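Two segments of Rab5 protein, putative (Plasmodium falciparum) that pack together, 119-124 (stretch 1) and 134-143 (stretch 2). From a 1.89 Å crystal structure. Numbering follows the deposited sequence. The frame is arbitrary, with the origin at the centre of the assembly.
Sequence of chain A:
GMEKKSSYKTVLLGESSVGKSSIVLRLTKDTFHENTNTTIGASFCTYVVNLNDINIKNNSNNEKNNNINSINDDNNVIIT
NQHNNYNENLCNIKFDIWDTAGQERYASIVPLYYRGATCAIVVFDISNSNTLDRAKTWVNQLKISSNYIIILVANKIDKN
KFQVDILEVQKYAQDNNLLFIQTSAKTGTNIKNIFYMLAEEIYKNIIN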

# COMPACT_ATOMS: atom_id res chain seq x y z
N CYS A 119 -6.21 8.49 -4.49
CA CYS A 119 -5.80 9.75 -5.09
C CYS A 119 -4.35 9.72 -5.52
O CYS A 119 -3.53 9.04 -4.92
CB CYS A 119 -5.95 10.90 -4.09
SG CYS A 119 -7.60 11.10 -3.44
N ALA A 120 -4.05 10.49 -6.56
CA ALA A 120 -2.67 10.71 -6.96
C ALA A 120 -2.46 12.20 -7.10
O ALA A 120 -3.21 12.89 -7.83
CB ALA A 120 -2.35 9.97 -8.26
N ILE A 121 -1.47 12.70 -6.38
CA ILE A 121 -1.03 14.09 -6.49
C ILE A 121 0.25 14.12 -7.32
O ILE A 121 1.31 13.64 -6.87
CB ILE A 121 -0.75 14.72 -5.09
CG1 ILE A 121 -1.96 14.61 -4.17
CG2 ILE A 121 -0.32 16.21 -5.23
CD1 ILE A 121 -1.63 14.98 -2.69
N VAL A 122 0.15 14.68 -8.53
CA VAL A 122 1.29 14.71 -9.44
C VAL A 122 1.81 16.14 -9.52
O VAL A 122 1.12 17.04 -10.04
CB VAL A 122 0.96 14.17 -10.86
CG1 VAL A 122 2.25 14.03 -11.68
CG2 VAL A 122 0.27 12.81 -10.78
N VAL A 123 3.01 16.35 -9.00
CA VAL A 123 3.55 17.69 -8.77
C VAL A 123 4.64 17.99 -9.81
O VAL A 123 5.43 17.14 -10.15
CB VAL A 123 4.17 17.80 -7.33
CG1 VAL A 123 4.67 19.22 -7.04
CG2 VAL A 123 3.17 17.35 -6.29
N PHE A 124 4.66 19.22 -10.31
CA PHE A 124 5.79 19.69 -11.10
C PHE A 124 6.18 21.10 -10.62
O PHE A 124 5.48 21.71 -9.80
CB PHE A 124 5.49 19.62 -12.62
CG PHE A 124 4.50 20.68 -13.10
CD1 PHE A 124 3.13 20.45 -13.01
CD2 PHE A 124 4.96 21.88 -13.64
CE1 PHE A 124 2.21 21.42 -13.43
CE2 PHE A 124 4.04 22.87 -14.06
CZ PHE A 124 2.67 22.63 -13.96
N ARG A 134 7.77 14.98 -17.32
CA ARG A 134 7.69 13.76 -16.50
C ARG A 134 6.32 13.57 -15.84
O ARG A 134 5.81 12.45 -15.79
CB ARG A 134 8.80 13.75 -15.43
CG ARG A 134 10.16 13.28 -15.96
CD ARG A 134 10.39 11.78 -15.68
NE ARG A 134 9.17 10.98 -15.85
CZ ARG A 134 9.07 9.68 -15.59
NH1 ARG A 134 10.11 8.98 -15.17
NH2 ARG A 134 7.89 9.07 -15.77
N ALA A 135 5.74 14.64 -15.34
CA ALA A 135 4.40 14.59 -14.75
C ALA A 135 3.37 14.07 -15.76
O ALA A 135 2.52 13.27 -15.39
CB ALA A 135 3.98 15.96 -14.23
N LYS A 136 3.46 14.51 -17.02
CA LYS A 136 2.54 14.04 -18.07
C LYS A 136 2.65 12.54 -18.30
O LYS A 136 1.63 11.85 -18.43
CB LYS A 136 2.78 14.80 -19.38
CG LYS A 136 2.28 16.24 -19.34
CD LYS A 136 2.23 16.85 -20.73
CE LYS A 136 1.89 18.32 -20.66
NZ LYS A 136 2.00 18.94 -22.02
N THR A 137 3.89 12.04 -18.37
CA THR A 137 4.18 10.60 -18.48
C THR A 137 3.54 9.84 -17.31
O THR A 137 2.93 8.78 -17.50
CB THR A 137 5.71 10.31 -18.54
OG1 THR A 137 6.29 11.00 -19.66
CG2 THR A 137 6.00 8.82 -18.67
N TRP A 138 3.65 10.39 -16.11
CA TRP A 138 3.06 9.73 -14.95
C TRP A 138 1.53 9.71 -14.97
O TRP A 138 0.92 8.71 -14.59
CB TRP A 138 3.56 10.32 -13.62
CG TRP A 138 4.92 9.82 -13.25
CD1 TRP A 138 5.35 8.51 -13.24
CD2 TRP A 138 6.02 10.61 -12.80
NE1 TRP A 138 6.67 8.45 -12.84
CE2 TRP A 138 7.10 9.72 -12.57
CE3 TRP A 138 6.20 11.99 -12.60
CZ2 TRP A 138 8.36 10.17 -12.11
CZ3 TRP A 138 7.45 12.44 -12.16
CH2 TRP A 138 8.51 11.52 -11.92
N VAL A 139 0.94 10.82 -15.41
CA VAL A 139 -0.52 10.90 -15.54
C VAL A 139 -1.04 9.81 -16.49
O VAL A 139 -2.01 9.11 -16.17
CB VAL A 139 -0.98 12.30 -16.00
CG1 VAL A 139 -2.45 12.28 -16.48
CG2 VAL A 139 -0.77 13.36 -14.88
N ASN A 140 -0.38 9.66 -17.64
CA ASN A 140 -0.71 8.59 -18.60
C ASN A 140 -0.60 7.19 -18.02
O ASN A 140 -1.48 6.36 -18.24
CB ASN A 140 0.12 8.76 -19.90
CG ASN A 140 -0.30 9.98 -20.69
OD1 ASN A 140 -1.46 10.39 -20.67
ND2 ASN A 140 0.65 10.59 -21.39
N GLN A 141 0.45 6.93 -17.24
CA GLN A 141 0.60 5.65 -16.56
C GLN A 141 -0.51 5.42 -15.55
O GLN A 141 -1.06 4.32 -15.45
CB GLN A 141 1.93 5.59 -15.80
CG GLN A 141 3.15 5.32 -16.61
CD GLN A 141 4.38 5.06 -15.72
OE1 GLN A 141 4.43 5.47 -14.56
NE2 GLN A 141 5.35 4.34 -16.27
N LEU A 142 -0.82 6.45 -14.77
CA LEU A 142 -1.85 6.32 -13.75
C LEU A 142 -3.25 6.07 -14.33
O LEU A 142 -4.00 5.22 -13.84
CB LEU A 142 -1.88 7.55 -12.83
CG LEU A 142 -0.75 7.73 -11.82
CD1 LEU A 142 -0.64 9.22 -11.48
CD2 LEU A 142 -1.02 6.92 -10.56
N LYS A 143 -3.59 6.81 -15.39
CA LYS A 143 -4.89 6.62 -16.07
C LYS A 143 -5.11 5.20 -16.57
O LYS A 143 -6.22 4.70 -16.55
CB LYS A 143 -5.07 7.62 -17.23
CG LYS A 143 -5.07 9.06 -16.74
CD LYS A 143 -5.23 10.06 -17.87
CE LYS A 143 -6.57 10.73 -17.80
NZ LYS A 143 -7.72 9.83 -18.11

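A single valine lies at the centre of this contact: Val122 takes part in four of its seven residue pairs. It gives up 78 Å² to the helix, more than any other residue in either stretch, out of 258 Å² buried on both sides together. No hydrogen bond crosses the interface; every contact between side chains is apolar, and the pair illustrates how a helix packs on a strand by shape and hydrophobicity alone.

The frame for this packing is a strand, 119-124, and a helix, 134-143, running nearly antiparallel, with 164° between their directions and a closest approach of 8.4 Å between their axes. Strand geometry sends alternate side chains to opposite faces, so Ala120, Val122 and Phe124 point toward the helix while Ile121 and Val123 point away. The helix answers with its own periodicity: Ala135, Trp138 and Leu142 point toward the strand, spaced three and four residues apart, and Val139 joins them sideways. Six backbone hydrogen bonds within the stretch hold the helix, among them those from Val139 N to Ala135 O (2.9 Å) and from Leu142 N to Trp138 O (2.9 Å).

Val122, with chi1 in the t well, sets CG1 3.6 Å from Ala135 CB and CG2 3.8 Å from Leu142 CD1, and both methyls come near Val139 CG2, the closer being CG2 at 4.3 Å. A beta-branched residue suits the position well, being both at home in a strand and able to present two methyls close to the backbone.

Side-chain size goes with spacing on the helix: alanine where the CA atoms are closer, leucine where they are farther apart. At Ala135 the CA atom is 6.2 Å from that of Val122, and the short side chain packs against both Val122 and Phe124, whose CB is 4.3 Å from Ala135 CB. Toward the other end of the contact, the CA atoms of Ala120 and Leu142 are 8.1 Å apart, and the leucine spans the gap: its CD1 reaches to 3.7 Å from Ala120 CB while also meeting Val122. Trp138 comes closest through its CB, 4.4 Å from Val122 CG1, with CE3 of the indole just behind at 4.5 Å from the same methyl.

All the residues in contact are buried in the assembly. The polar helix residues Lys136, Thr137, Asn140, Gln141 and Lys143 make no contact with the strand and are at least partly exposed, so the sequence follows the classic amphipathic pattern, with apolar side chains against the strand and polar ones elsewhere.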